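Local coordinates for Lin1944 protein (PDB 3D7L) that is of unknown function but belongs to the short-chain dehydrogenase/reductase family and is probably an oxidoreductase, at residues K58-V63 against S103-G108; L99-L104 against M146-R151; E80-T85 against G125-M130; L112-M117 against A134-A139. All blocks are in the same frame, centred on the assembly; numbering follows the deposited sequence.

Interaction 1 (K58-V63 against S103-G108)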
loop_
_atom_site.group_PDB
_atom_site.type_symbol
_atom_site.label_atom_id
_atom_site.label_comp_id
_atom_site.label_asym_id
_atom_site.label_seq_id
_atom_site.Cartn_x
_atom_site.Cartn_y
_atom_site.Cartn_z
ATOM N N LYS D 58 -19.311 -4.429 21.490
ATOM C CA LYS D 58 -18.867 -5.653 20.815
ATOM C C LYS D 58 -19.720 -5.995 19.604
ATOM O O LYS D 58 -20.953 -5.955 19.677
ATOM C CB LYS D 58 -18.843 -6.847 21.793
ATOM C CG LYS D 58 -17.615 -6.894 22.715
ATOM C CD LYS D 58 -16.431 -7.523 21.982
ATOM C CE LYS D 58 -15.266 -7.844 22.916
ATOM N NZ LYS D 58 -14.175 -8.625 22.224
ATOM N N VAL D 59 -19.050 -6.306 18.488
ATOM C CA VAL D 59 -19.713 -6.842 17.284
ATOM C C VAL D 59 -19.066 -8.125 16.744
ATOM O O VAL D 59 -18.005 -8.564 17.210
ATOM C CB VAL D 59 -19.869 -5.767 16.156
ATOM C CG1 VAL D 59 -20.791 -4.664 16.627
ATOM C CG2 VAL D 59 -18.520 -5.206 15.727
ATOM N N ASP D 60 -19.742 -8.743 15.778
ATOM C CA ASP D 60 -19.251 -9.965 15.158
ATOM C C ASP D 60 -18.472 -9.669 13.888
ATOM O O ASP D 60 -17.600 -10.445 13.505
ATOM C CB ASP D 60 -20.410 -10.898 14.842
ATOM C CG ASP D 60 -21.143 -11.312 16.078
ATOM O OD1 ASP D 60 -22.295 -10.870 16.260
ATOM O OD2 ASP D 60 -20.538 -12.028 16.904
ATOM N N ALA D 61 -18.774 -8.555 13.238
ATOM C CA ALA D 61 -18.082 -8.204 11.981
ATOM C C ALA D 61 -17.965 -6.711 11.844
ATOM O O ALA D 61 -18.883 -5.979 12.207
ATOM C CB ALA D 61 -18.807 -8.770 10.770
ATOM N N ILE D 62 -16.839 -6.274 11.293
ATOM C CA ILE D 62 -16.608 -4.882 10.963
ATOM C C ILE D 62 -16.271 -4.882 9.472
ATOM O O ILE D 62 -15.345 -5.579 9.020
ATOM C CB ILE D 62 -15.450 -4.265 11.790
ATOM C CG1 ILE D 62 -15.811 -4.211 13.288
ATOM C CG2 ILE D 62 -15.073 -2.867 11.238
ATOM C CD1 ILE D 62 -14.639 -3.867 14.189
ATOM N N VAL D 63 -17.067 -4.115 8.736
ATOM C CA VAL D 63 -17.059 -4.059 7.300
ATOM C C VAL D 63 -16.822 -2.618 6.905
ATOM O O VAL D 63 -17.584 -1.735 7.251
ATOM C CB VAL D 63 -18.399 -4.469 6.698
ATOM C CG1 VAL D 63 -18.328 -4.415 5.186
ATOM C CG2 VAL D 63 -18.833 -5.865 7.175
ATOM N N SER D 103 -12.958 -4.690 19.654
ATOM C CA SER D 103 -14.403 -4.637 19.485
ATOM C C SER D 103 -14.997 -5.871 18.828
ATOM O O SER D 103 -16.211 -5.957 18.699
ATOM C CB SER D 103 -14.807 -3.406 18.677
ATOM O OG SER D 103 -14.595 -2.243 19.451
ATOM N N LEU D 104 -14.160 -6.812 18.397
ATOM C CA LEU D 104 -14.697 -7.996 17.754
ATOM C C LEU D 104 -14.878 -9.143 18.715
ATOM O O LEU D 104 -14.004 -9.426 19.547
ATOM C CB LEU D 104 -13.831 -8.456 16.580
ATOM C CG LEU D 104 -14.011 -7.745 15.244
ATOM C CD1 LEU D 104 -13.092 -8.416 14.274
ATOM C CD2 LEU D 104 -15.487 -7.810 14.749
ATOM N N ASN D 105 -16.025 -9.800 18.585
ATOM C CA ASN D 105 -16.269 -11.039 19.279
ATOM C C ASN D 105 -15.320 -12.140 18.764
ATOM O O ASN D 105 -14.762 -12.042 17.660
ATOM C CB ASN D 105 -17.736 -11.449 19.122
ATOM C CG ASN D 105 -18.685 -10.620 19.995
ATOM O OD1 ASN D 105 -18.353 -10.235 21.124
ATOM N ND2 ASN D 105 -19.882 -10.364 19.478
ATOM N N ASP D 106 -15.132 -13.180 19.576
ATOM C CA ASP D 106 -14.333 -14.331 19.185
ATOM C C ASP D 106 -14.827 -14.872 17.840
ATOM O O ASP D 106 -16.022 -14.967 17.629
ATOM C CB ASP D 106 -14.424 -15.411 20.266
ATOM C CG ASP D 106 -13.697 -15.022 21.567
ATOM O OD1 ASP D 106 -13.812 -15.773 22.550
ATOM O OD2 ASP D 106 -13.016 -13.978 21.626
ATOM N N LYS D 107 -13.905 -15.187 16.927
ATOM C CA LYS D 107 -14.254 -15.710 15.593
ATOM C C LYS D 107 -14.906 -14.662 14.679
ATOM O O LYS D 107 -15.478 -15.013 13.655
ATOM C CB LYS D 107 -15.177 -16.944 15.695
ATOM C CG LYS D 107 -14.792 -17.994 16.754
ATOM C CD LYS D 107 -14.387 -19.328 16.154
ATOM C CE LYS D 107 -12.877 -19.353 15.852
ATOM N NZ LYS D 107 -12.529 -20.195 14.657
ATOM N N GLY D 108 -14.838 -13.389 15.064
ATOM C CA GLY D 108 -15.357 -12.278 14.265
ATOM C C GLY D 108 -14.471 -12.054 13.046
ATOM O O GLY D 108 -13.500 -12.791 12.844
HETATM O O HOH W 1 -22.320 -8.360 19.999
HETATM O O HOH W 2 -18.260 -13.500 15.866
#

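Interaction 2 (L99-L104 against M146-R151)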
loop_
_atom_site.group_PDB
_atom_site.type_symbol
_atom_site.label_atom_id
_atom_site.label_comp_id
_atom_site.label_asym_id
_atom_site.label_seq_id
_atom_site.Cartn_x
_atom_site.Cartn_y
_atom_site.Cartn_z
ATOM N N LEU D 99 -7.554 -0.193 15.549
ATOM C CA LEU D 99 -8.340 0.270 16.715
ATOM C C LEU D 99 -9.583 -0.590 17.048
ATOM O O LEU D 99 -10.170 -0.434 18.116
ATOM C CB LEU D 99 -8.707 1.751 16.563
ATOM C CG LEU D 99 -7.511 2.706 16.404
ATOM C CD1 LEU D 99 -7.912 4.064 15.849
ATOM C CD2 LEU D 99 -6.699 2.873 17.692
ATOM N N GLY D 100 -9.945 -1.505 16.148
ATOM C CA GLY D 100 -11.165 -2.310 16.252
ATOM C C GLY D 100 -11.087 -3.782 16.673
ATOM O O GLY D 100 -12.134 -4.403 16.912
ATOM N N ILE D 101 -9.878 -4.346 16.782
ATOM C CA ILE D 101 -9.731 -5.767 17.167
ATOM C C ILE D 101 -10.416 -6.069 18.504
ATOM O O ILE D 101 -11.072 -7.109 18.669
ATOM C CB ILE D 101 -8.236 -6.229 17.171
ATOM C CG1 ILE D 101 -7.615 -6.090 15.777
ATOM C CG2 ILE D 101 -8.104 -7.683 17.628
ATOM C CD1 ILE D 101 -6.072 -6.101 15.767
ATOM N N ASP D 102 -10.301 -5.122 19.433
ATOM C CA ASP D 102 -10.858 -5.250 20.769
ATOM C C ASP D 102 -12.392 -5.168 20.762
ATOM O O ASP D 102 -13.041 -5.566 21.726
ATOM C CB ASP D 102 -10.242 -4.201 21.719
ATOM C CG ASP D 102 -8.932 -4.677 22.365
ATOM O OD1 ASP D 102 -8.725 -5.906 22.477
ATOM O OD2 ASP D 102 -8.108 -3.830 22.794
ATOM N N SER D 103 -12.958 -4.690 19.654
ATOM C CA SER D 103 -14.403 -4.637 19.485
ATOM C C SER D 103 -14.997 -5.871 18.828
ATOM O O SER D 103 -16.211 -5.957 18.699
ATOM C CB SER D 103 -14.807 -3.406 18.677
ATOM O OG SER D 103 -14.595 -2.243 19.451
ATOM N N LEU D 104 -14.160 -6.812 18.397
ATOM C CA LEU D 104 -14.697 -7.996 17.754
ATOM C C LEU D 104 -14.878 -9.143 18.715
ATOM O O LEU D 104 -14.004 -9.426 19.547
ATOM C CB LEU D 104 -13.831 -8.456 16.580
ATOM C CG LEU D 104 -14.011 -7.745 15.244
ATOM C CD1 LEU D 104 -13.092 -8.416 14.274
ATOM C CD2 LEU D 104 -15.487 -7.810 14.749
HETATM N N MSE D 146 -4.041 -12.485 13.898
HETATM C CA MSE D 146 -5.319 -12.165 14.549
HETATM C C MSE D 146 -5.531 -13.013 15.785
HETATM O O MSE D 146 -5.259 -14.208 15.756
HETATM C CB MSE D 146 -6.488 -12.275 13.570
HETATM C CG MSE D 146 -6.491 -11.123 12.552
HETATM SE SE MSE D 146 -7.063 -9.401 13.372
HETATM C CE MSE D 146 -6.586 -8.174 11.960
ATOM N N PRO D 147 -5.961 -12.386 16.892
ATOM C CA PRO D 147 -6.260 -13.159 18.104
ATOM C C PRO D 147 -7.673 -13.719 18.066
ATOM O O PRO D 147 -8.485 -13.247 17.261
ATOM C CB PRO D 147 -6.149 -12.121 19.223
ATOM C CG PRO D 147 -6.484 -10.794 18.561
ATOM C CD PRO D 147 -6.183 -10.932 17.080
ATOM N N ARG D 148 -7.940 -14.732 18.907
ATOM C CA ARG D 148 -9.307 -15.226 19.160
ATOM C C ARG D 148 -10.123 -15.676 17.909
ATOM O O ARG D 148 -11.359 -15.610 17.882
ATOM C CB ARG D 148 -10.080 -14.197 20.000
ATOM C CG ARG D 148 -9.358 -13.777 21.290
ATOM C CD ARG D 148 -10.138 -12.726 22.070
ATOM N NE ARG D 148 -10.142 -11.374 21.478
ATOM C CZ ARG D 148 -11.176 -10.847 20.823
ATOM N NH1 ARG D 148 -11.101 -9.603 20.362
ATOM N NH2 ARG D 148 -12.305 -11.562 20.633
ATOM N N GLY D 149 -9.408 -16.158 16.900
ATOM C CA GLY D 149 -10.005 -16.763 15.689
ATOM C C GLY D 149 -10.552 -15.751 14.694
ATOM O O GLY D 149 -11.266 -16.107 13.754
ATOM N N ILE D 150 -10.197 -14.493 14.895
ATOM C CA ILE D 150 -10.674 -13.409 14.066
ATOM C C ILE D 150 -10.123 -13.509 12.643
ATOM O O ILE D 150 -8.957 -13.862 12.446
ATOM C CB ILE D 150 -10.347 -12.055 14.705
ATOM C CG1 ILE D 150 -11.292 -11.791 15.902
ATOM C CG2 ILE D 150 -10.466 -10.940 13.688
ATOM C CD1 ILE D 150 -10.718 -10.875 16.994
ATOM N N ARG D 151 -10.977 -13.236 11.654
ATOM C CA ARG D 151 -10.578 -13.310 10.234
ATOM C C ARG D 151 -10.536 -11.934 9.597
ATOM O O ARG D 151 -11.181 -10.988 10.084
ATOM C CB ARG D 151 -11.513 -14.240 9.448
ATOM C CG ARG D 151 -11.695 -15.642 10.095
ATOM C CD ARG D 151 -12.735 -16.503 9.333
ATOM N NE ARG D 151 -14.067 -15.953 9.508
ATOM C CZ ARG D 151 -14.750 -15.247 8.602
ATOM N NH1 ARG D 151 -14.276 -15.024 7.387
ATOM N NH2 ARG D 151 -15.949 -14.797 8.913
HETATM O O HOH W 3 -8.591 -8.490 21.274
#

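Interaction 3 (E80-T85 against G125-M130)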
loop_
_atom_site.group_PDB
_atom_site.type_symbol
_atom_site.label_atom_id
_atom_site.label_comp_id
_atom_site.label_asym_id
_atom_site.label_seq_id
_atom_site.Cartn_x
_atom_site.Cartn_y
_atom_site.Cartn_z
ATOM N N GLU D 80 1.192 16.508 -0.987
ATOM C CA GLU D 80 0.019 16.990 -0.255
ATOM C C GLU D 80 -1.245 16.292 -0.716
ATOM O O GLU D 80 -2.032 15.842 0.106
ATOM C CB GLU D 80 -0.155 18.513 -0.401
ATOM C CG GLU D 80 0.886 19.348 0.337
ATOM C CD GLU D 80 2.206 19.523 -0.439
ATOM O OE1 GLU D 80 2.401 18.851 -1.484
ATOM O OE2 GLU D 80 3.044 20.343 0.003
ATOM N N LYS D 81 -1.416 16.173 -2.032
ATOM C CA LYS D 81 -2.584 15.495 -2.612
ATOM C C LYS D 81 -2.611 14.025 -2.254
ATOM O O LYS D 81 -3.655 13.459 -1.941
ATOM C CB LYS D 81 -2.634 15.675 -4.135
ATOM C CG LYS D 81 -3.145 17.031 -4.538
ATOM C CD LYS D 81 -3.078 17.252 -6.026
ATOM C CE LYS D 81 -3.075 18.748 -6.272
ATOM N NZ LYS D 81 -2.730 19.093 -7.664
ATOM N N ASN D 82 -1.435 13.418 -2.262
ATOM C CA ASN D 82 -1.301 11.995 -1.999
ATOM C C ASN D 82 -1.535 11.660 -0.509
ATOM O O ASN D 82 -1.973 10.551 -0.166
ATOM C CB ASN D 82 0.077 11.535 -2.486
ATOM C CG ASN D 82 0.169 10.038 -2.673
ATOM O OD1 ASN D 82 1.083 9.406 -2.145
ATOM N ND2 ASN D 82 -0.745 9.465 -3.444
ATOM N N ALA D 83 -1.238 12.626 0.354
ATOM C CA ALA D 83 -1.454 12.549 1.799
ATOM C C ALA D 83 -2.909 12.369 2.175
ATOM O O ALA D 83 -3.226 11.800 3.231
ATOM C CB ALA D 83 -0.900 13.821 2.480
ATOM N N VAL D 84 -3.797 12.858 1.323
ATOM C CA VAL D 84 -5.238 12.699 1.536
ATOM C C VAL D 84 -5.619 11.214 1.411
ATOM O O VAL D 84 -6.240 10.639 2.310
ATOM C CB VAL D 84 -6.072 13.619 0.566
ATOM C CG1 VAL D 84 -7.545 13.481 0.840
ATOM C CG2 VAL D 84 -5.643 15.095 0.704
ATOM N N THR D 85 -5.208 10.582 0.314
ATOM C CA THR D 85 -5.385 9.124 0.163
ATOM C C THR D 85 -4.837 8.386 1.387
ATOM O O THR D 85 -5.516 7.522 1.975
ATOM C CB THR D 85 -4.637 8.618 -1.054
ATOM O OG1 THR D 85 -5.011 9.415 -2.166
ATOM C CG2 THR D 85 -4.976 7.118 -1.336
ATOM N N GLY D 125 -5.242 7.070 -11.651
ATOM C CA GLY D 125 -5.438 6.056 -10.632
ATOM C C GLY D 125 -4.280 5.724 -9.696
ATOM O O GLY D 125 -4.448 4.866 -8.850
ATOM N N ALA D 126 -3.130 6.386 -9.823
ATOM C CA ALA D 126 -1.903 5.967 -9.114
ATOM C C ALA D 126 -2.048 5.975 -7.598
ATOM O O ALA D 126 -1.551 5.069 -6.906
ATOM C CB ALA D 126 -0.696 6.818 -9.516
ATOM N N SER D 127 -2.720 7.003 -7.087
ATOM C CA SER D 127 -2.888 7.158 -5.663
ATOM C C SER D 127 -3.908 6.144 -5.118
ATOM O O SER D 127 -3.709 5.559 -4.055
ATOM C CB SER D 127 -3.288 8.597 -5.369
ATOM O OG SER D 127 -3.384 8.819 -3.980
ATOM N N ALA D 128 -4.993 5.909 -5.850
ATOM C CA ALA D 128 -5.945 4.868 -5.422
ATOM C C ALA D 128 -5.305 3.449 -5.532
ATOM O O ALA D 128 -5.480 2.589 -4.655
ATOM C CB ALA D 128 -7.242 4.977 -6.222
ATOM N N ALA D 129 -4.534 3.231 -6.595
ATOM C CA ALA D 129 -3.755 2.000 -6.757
ATOM C C ALA D 129 -2.877 1.706 -5.515
ATOM O O ALA D 129 -2.951 0.621 -4.935
ATOM C CB ALA D 129 -2.870 2.095 -8.022
HETATM N N MSE D 130 -2.061 2.689 -5.123
HETATM C CA MSE D 130 -1.299 2.653 -3.854
HETATM C C MSE D 130 -2.121 2.203 -2.644
HETATM O O MSE D 130 -1.745 1.256 -1.945
HETATM C CB MSE D 130 -0.705 4.047 -3.576
HETATM C CG MSE D 130 0.197 4.155 -2.328
HETATM SE SE MSE D 130 0.417 6.033 -1.727
HETATM C CE MSE D 130 -1.400 6.445 -1.232
#

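Interaction 4 (L112-M117 against A134-A139)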
loop_
_atom_site.group_PDB
_atom_site.type_symbol
_atom_site.label_atom_id
_atom_site.label_comp_id
_atom_site.label_asym_id
_atom_site.label_seq_id
_atom_site.Cartn_x
_atom_site.Cartn_y
_atom_site.Cartn_z
ATOM N N LEU D 112 -12.345 -5.341 4.298
ATOM C CA LEU D 112 -11.901 -4.010 3.837
ATOM C C LEU D 112 -12.090 -3.853 2.333
ATOM O O LEU D 112 -12.118 -4.844 1.621
ATOM C CB LEU D 112 -10.436 -3.801 4.217
ATOM C CG LEU D 112 -10.033 -3.180 5.558
ATOM C CD1 LEU D 112 -11.053 -3.293 6.729
ATOM C CD2 LEU D 112 -8.593 -3.627 5.980
ATOM N N THR D 113 -12.210 -2.628 1.826
ATOM C CA THR D 113 -12.445 -2.480 0.372
ATOM C C THR D 113 -11.186 -2.014 -0.351
ATOM O O THR D 113 -10.518 -1.109 0.114
ATOM C CB THR D 113 -13.622 -1.520 0.045
ATOM O OG1 THR D 113 -14.820 -1.994 0.679
ATOM C CG2 THR D 113 -13.855 -1.431 -1.464
ATOM N N THR D 114 -10.856 -2.661 -1.476
ATOM C CA THR D 114 -9.728 -2.232 -2.298
ATOM C C THR D 114 -10.266 -1.741 -3.672
ATOM O O THR D 114 -11.071 -0.804 -3.716
ATOM C CB THR D 114 -8.666 -3.362 -2.417
ATOM O OG1 THR D 114 -9.309 -4.563 -2.839
ATOM C CG2 THR D 114 -7.988 -3.654 -1.066
ATOM N N GLY D 115 -9.848 -2.366 -4.777
ATOM C CA GLY D 115 -10.311 -1.959 -6.097
ATOM C C GLY D 115 -9.401 -2.382 -7.238
ATOM O O GLY D 115 -8.174 -2.517 -7.069
ATOM N N ILE D 116 -10.013 -2.595 -8.406
ATOM C CA ILE D 116 -9.311 -3.027 -9.613
ATOM C C ILE D 116 -8.166 -2.078 -10.036
ATOM O O ILE D 116 -7.290 -2.463 -10.778
ATOM C CB ILE D 116 -10.309 -3.201 -10.803
ATOM C CG1 ILE D 116 -9.729 -4.138 -11.887
ATOM C CG2 ILE D 116 -10.755 -1.842 -11.317
ATOM C CD1 ILE D 116 -10.656 -4.465 -13.009
HETATM N N MSE D 117 -8.167 -0.845 -9.566
HETATM C CA MSE D 117 -7.152 0.101 -10.035
HETATM C C MSE D 117 -5.722 -0.295 -9.667
HETATM O O MSE D 117 -4.781 0.117 -10.341
HETATM C CB MSE D 117 -7.447 1.511 -9.562
HETATM C CG MSE D 117 -8.430 2.183 -10.457
HETATM SE SE MSE D 117 -8.689 4.019 -9.916
HETATM C CE MSE D 117 -10.270 3.788 -8.848
ATOM N N ALA D 134 -1.814 -1.328 -0.693
ATOM C CA ALA D 134 -1.444 -1.236 0.704
ATOM C C ALA D 134 -2.420 -2.034 1.574
ATOM O O ALA D 134 -2.016 -2.804 2.445
ATOM C CB ALA D 134 -1.434 0.199 1.132
ATOM N N VAL D 135 -3.703 -1.842 1.316
ATOM C CA VAL D 135 -4.756 -2.477 2.116
ATOM C C VAL D 135 -4.782 -3.997 1.872
ATOM O O VAL D 135 -4.975 -4.800 2.823
ATOM C CB VAL D 135 -6.124 -1.759 1.893
ATOM C CG1 VAL D 135 -7.298 -2.534 2.526
ATOM C CG2 VAL D 135 -6.069 -0.324 2.504
ATOM N N THR D 136 -4.500 -4.400 0.628
ATOM C CA THR D 136 -4.522 -5.827 0.254
ATOM C C THR D 136 -3.429 -6.549 1.040
ATOM O O THR D 136 -3.694 -7.568 1.716
ATOM C CB THR D 136 -4.318 -6.044 -1.274
ATOM O OG1 THR D 136 -5.392 -5.438 -2.009
ATOM C CG2 THR D 136 -4.272 -7.501 -1.622
ATOM N N ALA D 137 -2.224 -5.994 0.963
ATOM C CA ALA D 137 -1.038 -6.560 1.617
ATOM C C ALA D 137 -1.120 -6.540 3.143
ATOM O O ALA D 137 -0.733 -7.518 3.778
ATOM C CB ALA D 137 0.212 -5.849 1.149
ATOM N N PHE D 138 -1.591 -5.440 3.722
ATOM C CA PHE D 138 -1.846 -5.362 5.180
ATOM C C PHE D 138 -2.743 -6.501 5.666
ATOM O O PHE D 138 -2.402 -7.210 6.604
ATOM C CB PHE D 138 -2.484 -4.019 5.604
ATOM C CG PHE D 138 -2.927 -3.990 7.065
ATOM C CD1 PHE D 138 -1.983 -3.827 8.093
ATOM C CD2 PHE D 138 -4.276 -4.173 7.417
ATOM C CE1 PHE D 138 -2.379 -3.822 9.453
ATOM C CE2 PHE D 138 -4.687 -4.181 8.764
ATOM C CZ PHE D 138 -3.735 -3.999 9.794
ATOM N N ALA D 139 -3.879 -6.665 5.010
ATOM C CA ALA D 139 -4.873 -7.703 5.342
ATOM C C ALA D 139 -4.330 -9.135 5.237
ATOM O O ALA D 139 -4.578 -9.963 6.124
ATOM C CB ALA D 139 -6.104 -7.545 4.448
HETATM O O HOH W 4 -7.705 -6.746 -2.240
#

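Interaction 1 (K58-V63 against S103-G108)
Val59 and Leu104 form a parallel beta bridge at the entry to strand 59-64, just ahead of strand 108-113, its neighbour in the central sheet. Their CA atoms lie 5.2 Å apart. The evidence is the bonding pattern: Val59 uses both its backbone groups on the residues flanking Leu104. Val59 N donates to Ser103 O at 2.9 Å with an N-H...O angle of 172°, and Asn105 N donates to Val59 O at 2.7 Å and 169°.

Strand order 3-2-1-4-5-6-7 identifies the sheet as that of the Rossmann fold of short-chain dehydrogenases. The bridge fastens the start of the fourth strand to the chain leaving helix 79-100. A type II turn from Asn105 to Gly108, closed by Gly108 N to Asn105 O, then leads into the fifth strand.

Side chains reinforce the pairing. Leu104 turns CD2 toward segment 58-63, 4.1 Å from Val59 CG2 and 3.9 Å from Ile62 CG1. Lys58 bends at chi2 (-82°), which swings CD to 3.4 Å from Asn105 OD1; the chain then extends until NZ reaches Leu104 O at 2.8 Å from above the carbonyl plane. On the other branch of the same amide, Asn105 ND2 donates a hydrogen bond to Asp60 OD2 at 3.1 Å. The carboxylate is met from above its plane, whereas OD2 lies close to the plane of the amide. Water molecules add links from Asn105 ND2 to Lys58 O and from Asp60 OD2 to Asp106 O, and Asp60 OD1 accepts from Lys5 N of strand 5-9.

Interaction 2 (L99-L104 against M146-R151)
Arg148 reaches from a type I' turn spanning Pro147 to Ile150, in the loop before strand 151-157 of the Rossmann sheet, to the carbonyl of Leu104 beyond helix 79-100. Its CB points toward segment 99-104, and CG and CD continue as an extended chain. A bend at chi3 (-73°) places NE. Beyond it CZ presents NH1 and NH2 end-on to one atom, Leu104 O, at 3.0 Å from NH1 and 2.9 Å from NH2. Both N-H...O angles are bent, 142° and 146°, as expected when two donors share an acceptor lying close to the guanidinium plane. Ile150 CD1 rests 3.5 Å above one face of that group, offset toward its rim. NH2 also forms a salt bridge with Asp106, so the charge is paired beyond the two segments.

The rest of the contact is largely apolar. Ile101 CG2 meets Pro147 CG at 3.6 Å, crossing the ring at about a right angle, and Ile101 CG1 lies 4.1 Å from SE of selenomethionine Met146. Leu104 CD1 packs 3.7 Å from Ile150 CG2. Leu74 of the second subunit packs on both Ile101 and Met146. A water 2.9 Å from Arg148 NH1 donates to Asp102 OD1, also at 2.9 Å.

Interaction 3 (E80-T85 against G125-M130)
Thr85 and Ser127 join two helices hydroxyl to hydroxyl, their OG1 and OG atoms 2.5 Å apart in a short hydrogen bond that either could donate. The conformation of each residue accounts for the meeting. Ser127 has OG anti to its backbone N (chi1 -176°), which carries the oxygen outward from helix 126-142. Thr85 has OG1 anti to its carbonyl carbon and CG2 anti to the backbone N, so the two branches take different partners: OG1 goes to the serine, while CG2 sits 3.4 Å from Ser127 O and 3.6 Å from Met130 CE. Thr85 OG1 is also hydrogen-bonded to Thr70 N, giving this buried oxygen a second partner.

Asn82 occupies the preceding turn of its helix, with CG anti to the backbone N (chi1 -162°). Its ND2 lies 2.8 Å from Ser127 OG, and OD1 points at SE of Met130, a selenomethionine, at 3.5 Å. The asparagine and Met130 reach toward each other tip to tip. Met130 is extended through its first two torsions and bends only at the third, which turns CE toward Thr85. All four touching residues are buried.

The axes of segments 80-85 and 126-130 approach to 9.7 Å with a crossing angle of -37°, their N-to-C directions roughly alike. Leu98 and Ile94 of the second subunit pack on Asn82 and Met130 respectively. Helices following the fourth and fifth strands commonly build the dimer interface of short-chain dehydrogenases as a four-helix bundle, and this pair, with subunit contacts on both helices, is consistent with that architecture.

Interaction 4 (L112-M117 against A134-A139)
Val135 and Thr114 meet because of their first torsions. Val135 holds CG1 anti to its backbone N (chi1 170°), projecting that methyl from helix 126-142 onto the end of strand 108-113. Thr114 (chi1 52°) puts OG1 between its backbone N and carbonyl carbon, which leaves CG2 anti to the carbonyl carbon and turned to the helix.

The Val135 methyl is the shared apolar point of the contact. CG1 lies 3.8 Å from Leu112 CB and 3.8 Å from Leu112 CD2, the two side chains crossing at about a right angle, and it is also 3.8 Å from Thr114 CG2. The same threonine methyl approaches Thr136 OG1 at 3.3 Å. Thr113, between the two contacting strand residues, has its side chain directed away from the helix, with OG1 hydrogen-bonded to Ser64 O of the adjoining strand.

Topologically this is the packing inside a beta-alpha-beta crossover, strand 108-113, helix 126-142, strand 151-157, a building unit of the Rossmann fold. Other residues complete the layer: Val97 of helix 79-100 packs on Leu112, and Ala139 touches Ile152 and Thr154 of the following strand.

The polar groups are bridged indirectly. A water 2.8 Å from Thr114 OG1 donates to Thr136 OG1 at 2.7 Å. Each hydroxyl has a further partner: Val155 O for Thr114, Asn132 O for Thr136. Direct contact thus runs through apolar carbons, chiefly Val135 CG1 and Thr114 CG2, the latter also against a hydroxyl oxygen, whereas the two hydroxyls are linked by one water and otherwise engaged with the backbone of strand 151-157 and of the helix itself.

Overall arrangement
From the N terminus, 58-63 is closed first by 103-108, a loop that holds helix 79-100. Interaction 3 opens within that loop at 80-85 and closes beyond it at 125-130, so interactions 1 and 3 cross. Interaction 2 begins at 99-104, sharing Ser103 and Leu104 with interaction 1, and closes at 146-151. It encloses interaction 4 (112-117 with 134-139) and crosses interaction 3, which in turn crosses interaction 4. Interactions 1 and 2 adjoin through the Asp106-Arg148 salt bridge and tie the strand starts together. About 30 Å from interaction 1, between centres, interaction 3 pairs two helices, and interaction 4 docks one of them on the sheet.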